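Long-range contact in tryptophane-5-halogenase (Microbispora sp. ATCC PTA-5024, PDB 5UAO), which probably uses its bound flavin to chlorinate tryptophan at position 5 during biosynthesis of the lanthipeptide NAI-107: residues T74-Y85 against S356-Q367. Residues are numbered along the deposited sequence; the frame is centred on the assembly and turned at random.
Sequences TVSYMVMFLHHY and SSGLLMIATAVQ. With FAD (flavin-adenine dinucleotide), chain E.
At the pyrimidine edge of the flavin in this tryptophan halogenase, helix 358-367 lies across helix 76-85, their axes 45° apart. At the flavin end, the backbone N of L359 gives a hydrogen bond of 2.7 Å to FAD O2. The side chain of L359 is pressed from segment 74-85: T74 CG2, in the loop before the helix, meets its CD2 at 3.5 Å, tight for two carbons, while the methyl of M78, from the helix, lies against its CB. M78 is bent at chi2, and its SD rests against both L359 O and A363 CB. V75 CG2 and the Y77 ring meet L360 crosswise. In the middle, A363 CB sits squarely over one face of F81, 3.6 Å from the ring centroid, a CH-pi contact, and V366 CG1 reaches the ring's edge at CZ. Y77 CG stands anti to its backbone N (chi1 -174°), which swings the phenol across toward Q367. There Y77 OH donates a 2.6 Å hydrogen bond to an in-plane lone pair of Q367 OE1, the amide nearly coplanar with the ring. The same glutamine lays CG over one face of Y85, 4.1 Å from its centroid; K51 makes a cation-pi contact with that tyrosine, and Q367 also packs on F447 of the second subunit. A leucine in place of Q367 would probably leave the Y77 hydroxyl without this acceptor and the tyrosine ring freer to turn. The interface is thus largely apolar, fastened by one hydrogen bond at the end remote from the flavin, while at the near end the backbone N of L359 holds the cofactor's O2 carbonyl.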
loop_
_atom_site.group_PDB
_atom_site.type_symbol
_atom_site.label_atom_id
_atom_site.label_comp_id
_atom_site.label_asym_id
_atom_site.label_seq_id
_atom_site.Cartn_x
_atom_site.Cartn_y
_atom_site.Cartn_z
ATOM N N THR A 74 13.033 12.193 -17.075
ATOM C CA THR A 74 11.953 12.036 -16.113
ATOM C C THR A 74 11.185 10.748 -16.341
ATOM O O THR A 74 11.566 9.872 -17.140
ATOM C CB THR A 74 10.974 13.270 -16.130
ATOM O OG1 THR A 74 10.305 13.357 -17.396
ATOM C CG2 THR A 74 11.736 14.531 -16.022
ATOM N N VAL A 75 10.088 10.615 -15.615
ATOM C CA VAL A 75 9.185 9.458 -15.758
ATOM C C VAL A 75 7.807 9.968 -16.229
ATOM O O VAL A 75 7.510 11.177 -16.148
ATOM C CB VAL A 75 9.038 8.660 -14.433
ATOM C CG1 VAL A 75 10.333 8.064 -13.965
ATOM C CG2 VAL A 75 8.381 9.489 -13.338
ATOM N N SER A 76 6.942 9.027 -16.599
ATOM C CA SER A 76 5.692 9.340 -17.235
ATOM C C SER A 76 4.804 10.248 -16.380
ATOM O O SER A 76 4.180 11.227 -16.890
ATOM C CB SER A 76 5.002 8.052 -17.702
ATOM O OG SER A 76 4.639 7.379 -16.539
ATOM N N TYR A 77 4.818 10.064 -15.077
ATOM C CA TYR A 77 4.018 10.909 -14.164
ATOM C C TYR A 77 4.287 12.395 -14.273
ATOM O O TYR A 77 3.409 13.277 -14.089
ATOM C CB TYR A 77 4.297 10.456 -12.733
ATOM C CG TYR A 77 3.452 11.129 -11.713
ATOM C CD1 TYR A 77 2.127 10.729 -11.556
ATOM C CD2 TYR A 77 3.943 12.156 -10.901
ATOM C CE1 TYR A 77 1.293 11.307 -10.612
ATOM C CE2 TYR A 77 3.102 12.773 -9.964
ATOM C CZ TYR A 77 1.769 12.342 -9.839
ATOM O OH TYR A 77 0.864 12.862 -8.951
ATOM N N MET A 78 5.556 12.700 -14.545
ATOM C CA MET A 78 5.993 14.079 -14.585
ATOM C C MET A 78 5.280 14.839 -15.679
ATOM O O MET A 78 5.102 16.086 -15.586
ATOM C CB MET A 78 7.497 14.178 -14.783
ATOM C CG MET A 78 8.077 15.451 -14.268
ATOM S SD MET A 78 7.876 15.664 -12.488
ATOM C CE MET A 78 8.411 17.350 -12.270
ATOM N N VAL A 79 4.930 14.157 -16.757
ATOM C CA VAL A 79 4.136 14.810 -17.811
ATOM C C VAL A 79 2.793 15.367 -17.336
ATOM O O VAL A 79 2.438 16.542 -17.646
ATOM C CB VAL A 79 3.905 13.855 -18.991
ATOM C CG1 VAL A 79 3.060 14.515 -20.074
ATOM C CG2 VAL A 79 5.273 13.417 -19.570
ATOM N N MET A 80 2.053 14.563 -16.567
ATOM C CA MET A 80 0.859 15.029 -15.896
ATOM C C MET A 80 1.047 16.095 -14.867
ATOM O O MET A 80 0.245 17.058 -14.778
ATOM C CB MET A 80 0.083 13.859 -15.322
ATOM C CG MET A 80 -0.498 12.961 -16.392
ATOM S SD MET A 80 -1.593 11.715 -15.682
ATOM C CE MET A 80 -0.358 10.638 -14.991
ATOM N N PHE A 81 2.063 15.947 -14.028
ATOM C CA PHE A 81 2.394 16.998 -13.080
ATOM C C PHE A 81 2.627 18.355 -13.727
ATOM O O PHE A 81 2.013 19.372 -13.357
ATOM C CB PHE A 81 3.619 16.551 -12.242
ATOM C CG PHE A 81 3.978 17.503 -11.157
ATOM C CD1 PHE A 81 3.403 17.415 -9.923
ATOM C CD2 PHE A 81 4.944 18.443 -11.372
ATOM C CE1 PHE A 81 3.726 18.349 -8.931
ATOM C CE2 PHE A 81 5.267 19.360 -10.413
ATOM C CZ PHE A 81 4.673 19.302 -9.175
ATOM N N LEU A 82 3.448 18.378 -14.766
ATOM C CA LEU A 82 3.738 19.631 -15.406
ATOM C C LEU A 82 2.467 20.248 -15.978
ATOM O O LEU A 82 2.187 21.437 -15.747
ATOM C CB LEU A 82 4.820 19.501 -16.506
ATOM C CG LEU A 82 6.239 19.121 -16.002
ATOM C CD1 LEU A 82 7.098 18.637 -17.164
ATOM C CD2 LEU A 82 6.910 20.264 -15.236
ATOM N N HIS A 83 1.728 19.472 -16.764
ATOM C CA HIS A 83 0.676 20.057 -17.502
ATOM C C HIS A 83 -0.643 20.224 -16.681
ATOM O O HIS A 83 -1.351 21.237 -16.869
ATOM C CB HIS A 83 0.451 19.359 -18.819
ATOM C CG HIS A 83 1.659 19.349 -19.727
ATOM N ND1 HIS A 83 2.340 20.491 -20.084
ATOM C CD2 HIS A 83 2.337 18.309 -20.276
ATOM C CE1 HIS A 83 3.392 20.156 -20.832
ATOM N NE2 HIS A 83 3.390 18.837 -20.990
ATOM N N HIS A 84 -0.987 19.249 -15.856
ATOM C CA HIS A 84 -2.230 19.264 -15.131
ATOM C C HIS A 84 -2.032 20.011 -13.818
ATOM O O HIS A 84 -2.702 20.992 -13.580
ATOM C CB HIS A 84 -2.802 17.889 -14.889
ATOM C CG HIS A 84 -3.402 17.255 -16.100
ATOM N ND1 HIS A 84 -4.452 17.818 -16.788
ATOM C CD2 HIS A 84 -3.099 16.101 -16.755
ATOM C CE1 HIS A 84 -4.776 17.045 -17.816
ATOM N NE2 HIS A 84 -3.984 15.990 -17.808
ATOM N N TYR A 85 -1.074 19.610 -13.000
ATOM C CA TYR A 85 -0.961 20.174 -11.683
ATOM C C TYR A 85 -0.478 21.591 -11.759
ATOM O O TYR A 85 -1.022 22.484 -11.053
ATOM C CB TYR A 85 0.003 19.370 -10.841
ATOM C CG TYR A 85 -0.096 19.598 -9.356
ATOM C CD1 TYR A 85 -1.095 18.965 -8.607
ATOM C CD2 TYR A 85 0.875 20.319 -8.681
ATOM C CE1 TYR A 85 -1.150 19.096 -7.226
ATOM C CE2 TYR A 85 0.834 20.479 -7.324
ATOM C CZ TYR A 85 -0.188 19.893 -6.607
ATOM O OH TYR A 85 -0.225 20.071 -5.275
ATOM N N SER A 356 15.905 7.837 -13.103
ATOM C CA SER A 356 15.405 9.239 -12.972
ATOM C C SER A 356 14.228 9.476 -12.063
ATOM O O SER A 356 13.134 9.830 -12.463
ATOM C CB SER A 356 15.106 9.864 -14.322
ATOM O OG SER A 356 14.578 8.935 -15.157
ATOM N N SER A 357 14.461 9.204 -10.814
ATOM C CA SER A 357 13.483 9.433 -9.803
ATOM C C SER A 357 13.568 10.843 -9.198
ATOM O O SER A 357 12.729 11.186 -8.415
ATOM C CB SER A 357 13.750 8.440 -8.677
ATOM O OG SER A 357 15.121 8.409 -8.415
ATOM N N GLY A 358 14.590 11.650 -9.503
ATOM C CA GLY A 358 14.774 12.955 -8.830
ATOM C C GLY A 358 13.569 13.884 -8.919
ATOM O O GLY A 358 13.024 14.304 -7.882
ATOM N N LEU A 359 13.158 14.182 -10.149
ATOM C CA LEU A 359 12.018 15.055 -10.445
ATOM C C LEU A 359 10.685 14.452 -9.945
ATOM O O LEU A 359 9.795 15.160 -9.445
ATOM C CB LEU A 359 11.933 15.389 -11.921
ATOM C CG LEU A 359 12.560 16.759 -12.328
ATOM C CD1 LEU A 359 13.790 17.054 -11.599
ATOM C CD2 LEU A 359 12.870 16.920 -13.799
ATOM N N LEU A 360 10.563 13.152 -10.071
ATOM C CA LEU A 360 9.414 12.466 -9.524
ATOM C C LEU A 360 9.280 12.720 -8.066
ATOM O O LEU A 360 8.194 12.959 -7.564
ATOM C CB LEU A 360 9.566 10.947 -9.752
ATOM C CG LEU A 360 8.544 10.018 -9.073
ATOM C CD1 LEU A 360 7.108 10.283 -9.519
ATOM C CD2 LEU A 360 8.846 8.575 -9.353
ATOM N N MET A 361 10.370 12.564 -7.321
ATOM C CA MET A 361 10.315 12.766 -5.888
ATOM C C MET A 361 10.146 14.211 -5.439
ATOM O O MET A 361 9.631 14.473 -4.309
ATOM C CB MET A 361 11.523 12.106 -5.242
ATOM C CG MET A 361 11.419 10.594 -5.266
ATOM S SD MET A 361 9.798 9.814 -4.862
ATOM C CE MET A 361 9.550 10.347 -3.150
ATOM N N ILE A 362 10.647 15.130 -6.259
ATOM C CA ILE A 362 10.394 16.536 -6.057
ATOM C C ILE A 362 8.887 16.702 -6.195
ATOM O O ILE A 362 8.235 17.292 -5.321
ATOM C CB ILE A 362 11.149 17.442 -7.025
ATOM C CG1 ILE A 362 12.587 17.603 -6.526
ATOM C CG2 ILE A 362 10.470 18.810 -7.140
ATOM C CD1 ILE A 362 13.594 18.076 -7.537
ATOM N N ALA A 363 8.327 16.204 -7.314
ATOM C CA ALA A 363 6.899 16.411 -7.570
ATOM C C ALA A 363 6.032 15.817 -6.413
ATOM O O ALA A 363 4.974 16.372 -5.961
ATOM C CB ALA A 363 6.523 15.804 -8.888
ATOM N N THR A 364 6.433 14.663 -5.926
ATOM C CA THR A 364 5.717 14.021 -4.840
ATOM C C THR A 364 5.784 14.842 -3.565
ATOM O O THR A 364 4.758 15.038 -2.899
ATOM C CB THR A 364 6.347 12.598 -4.537
ATOM O OG1 THR A 364 6.316 11.759 -5.714
ATOM C CG2 THR A 364 5.629 11.942 -3.454
ATOM N N ALA A 365 6.985 15.315 -3.193
ATOM C CA ALA A 365 7.150 16.207 -2.038
ATOM C C ALA A 365 6.318 17.492 -2.170
ATOM O O ALA A 365 5.680 17.938 -1.202
ATOM C CB ALA A 365 8.639 16.557 -1.843
ATOM N N VAL A 366 6.301 18.059 -3.370
ATOM C CA VAL A 366 5.459 19.248 -3.648
ATOM C C VAL A 366 3.982 18.976 -3.411
ATOM O O VAL A 366 3.271 19.807 -2.814
ATOM C CB VAL A 366 5.720 19.777 -5.045
ATOM C CG1 VAL A 366 4.766 20.893 -5.456
ATOM C CG2 VAL A 366 7.145 20.356 -5.109
ATOM N N GLN A 367 3.501 17.827 -3.867
ATOM C CA GLN A 367 2.058 17.531 -3.674
ATOM C C GLN A 367 1.737 17.363 -2.248
ATOM O O GLN A 367 0.677 17.739 -1.782
ATOM C CB GLN A 367 1.591 16.294 -4.474
ATOM C CG GLN A 367 1.465 16.607 -5.893
ATOM C CD GLN A 367 0.991 15.414 -6.660
ATOM O OE1 GLN A 367 1.788 14.679 -7.292
ATOM N NE2 GLN A 367 -0.287 15.165 -6.551
HETATM P PA FAD E . 20.088 22.778 -6.720
HETATM O O1A FAD E . 19.853 22.663 -8.226
HETATM O O2A FAD E . 21.427 22.395 -6.059
HETATM O O5B FAD E . 19.627 24.234 -6.214
HETATM C C5B FAD E . 19.953 24.808 -4.964
HETATM C C4B FAD E . 19.502 26.257 -5.002
HETATM O O4B FAD E . 19.667 26.636 -3.633
HETATM C C3B FAD E . 20.322 27.249 -5.851
HETATM O O3B FAD E . 19.453 28.253 -6.582
HETATM C C2B FAD E . 21.198 27.965 -4.818
HETATM O O2B FAD E . 21.629 29.338 -5.185
HETATM C C1B FAD E . 20.268 27.935 -3.605
HETATM N N9A FAD E . 21.013 28.161 -2.343
HETATM C C8A FAD E . 21.876 27.292 -1.736
HETATM N N7A FAD E . 22.344 27.853 -0.587
HETATM C C5A FAD E . 21.788 29.086 -0.491
HETATM C C6A FAD E . 21.923 30.197 0.443
HETATM N N6A FAD E . 22.740 30.072 1.531
HETATM N N1A FAD E . 21.189 31.277 0.215
HETATM C C2A FAD E . 20.356 31.399 -0.838
HETATM N N3A FAD E . 20.215 30.426 -1.739
HETATM C C4A FAD E . 20.904 29.277 -1.606
HETATM N N1 FAD E . 16.794 14.093 -11.542
HETATM C C2 FAD E . 15.946 13.645 -12.528
HETATM O O2 FAD E . 14.684 13.740 -12.388
HETATM N N3 FAD E . 16.425 13.106 -13.682
HETATM C C4 FAD E . 17.740 12.972 -13.945
HETATM O O4 FAD E . 18.084 12.438 -15.045
HETATM C C4X FAD E . 18.708 13.452 -12.902
HETATM N N5 FAD E . 20.059 13.315 -13.017
HETATM C C5X FAD E . 20.918 13.750 -12.064
HETATM C C6 FAD E . 22.283 13.580 -12.249
HETATM C C7 FAD E . 23.192 13.978 -11.285
HETATM C C7M FAD E . 24.675 13.835 -11.460
HETATM C C8 FAD E . 22.717 14.643 -10.074
HETATM C C8M FAD E . 23.726 15.086 -9.035
HETATM C C9 FAD E . 21.356 14.805 -9.882
HETATM C C9A FAD E . 20.404 14.373 -10.808
HETATM N N10 FAD E . 18.988 14.522 -10.603
HETATM C C10 FAD E . 18.140 14.040 -11.651
HETATM C "C1'" FAD E . 18.323 15.211 -9.455
HETATM C "C2'" FAD E . 17.912 16.629 -10.084
HETATM O "O2'" FAD E . 19.148 17.073 -10.628
HETATM C "C3'" FAD E . 17.609 18.029 -9.440
HETATM O "O3'" FAD E . 17.656 19.270 -10.240
HETATM C "C4'" FAD E . 18.823 18.453 -8.667
HETATM O "O4'" FAD E . 19.819 17.386 -8.628
HETATM C "C5'" FAD E . 18.284 19.037 -7.361
HETATM O "O5'" FAD E . 17.662 20.267 -7.596
HETATM P P FAD E . 17.655 21.250 -6.288
HETATM O O1P FAD E . 17.267 20.492 -5.092
HETATM O O2P FAD E . 16.733 22.367 -6.760
HETATM O O3P FAD E . 19.102 21.750 -5.915
#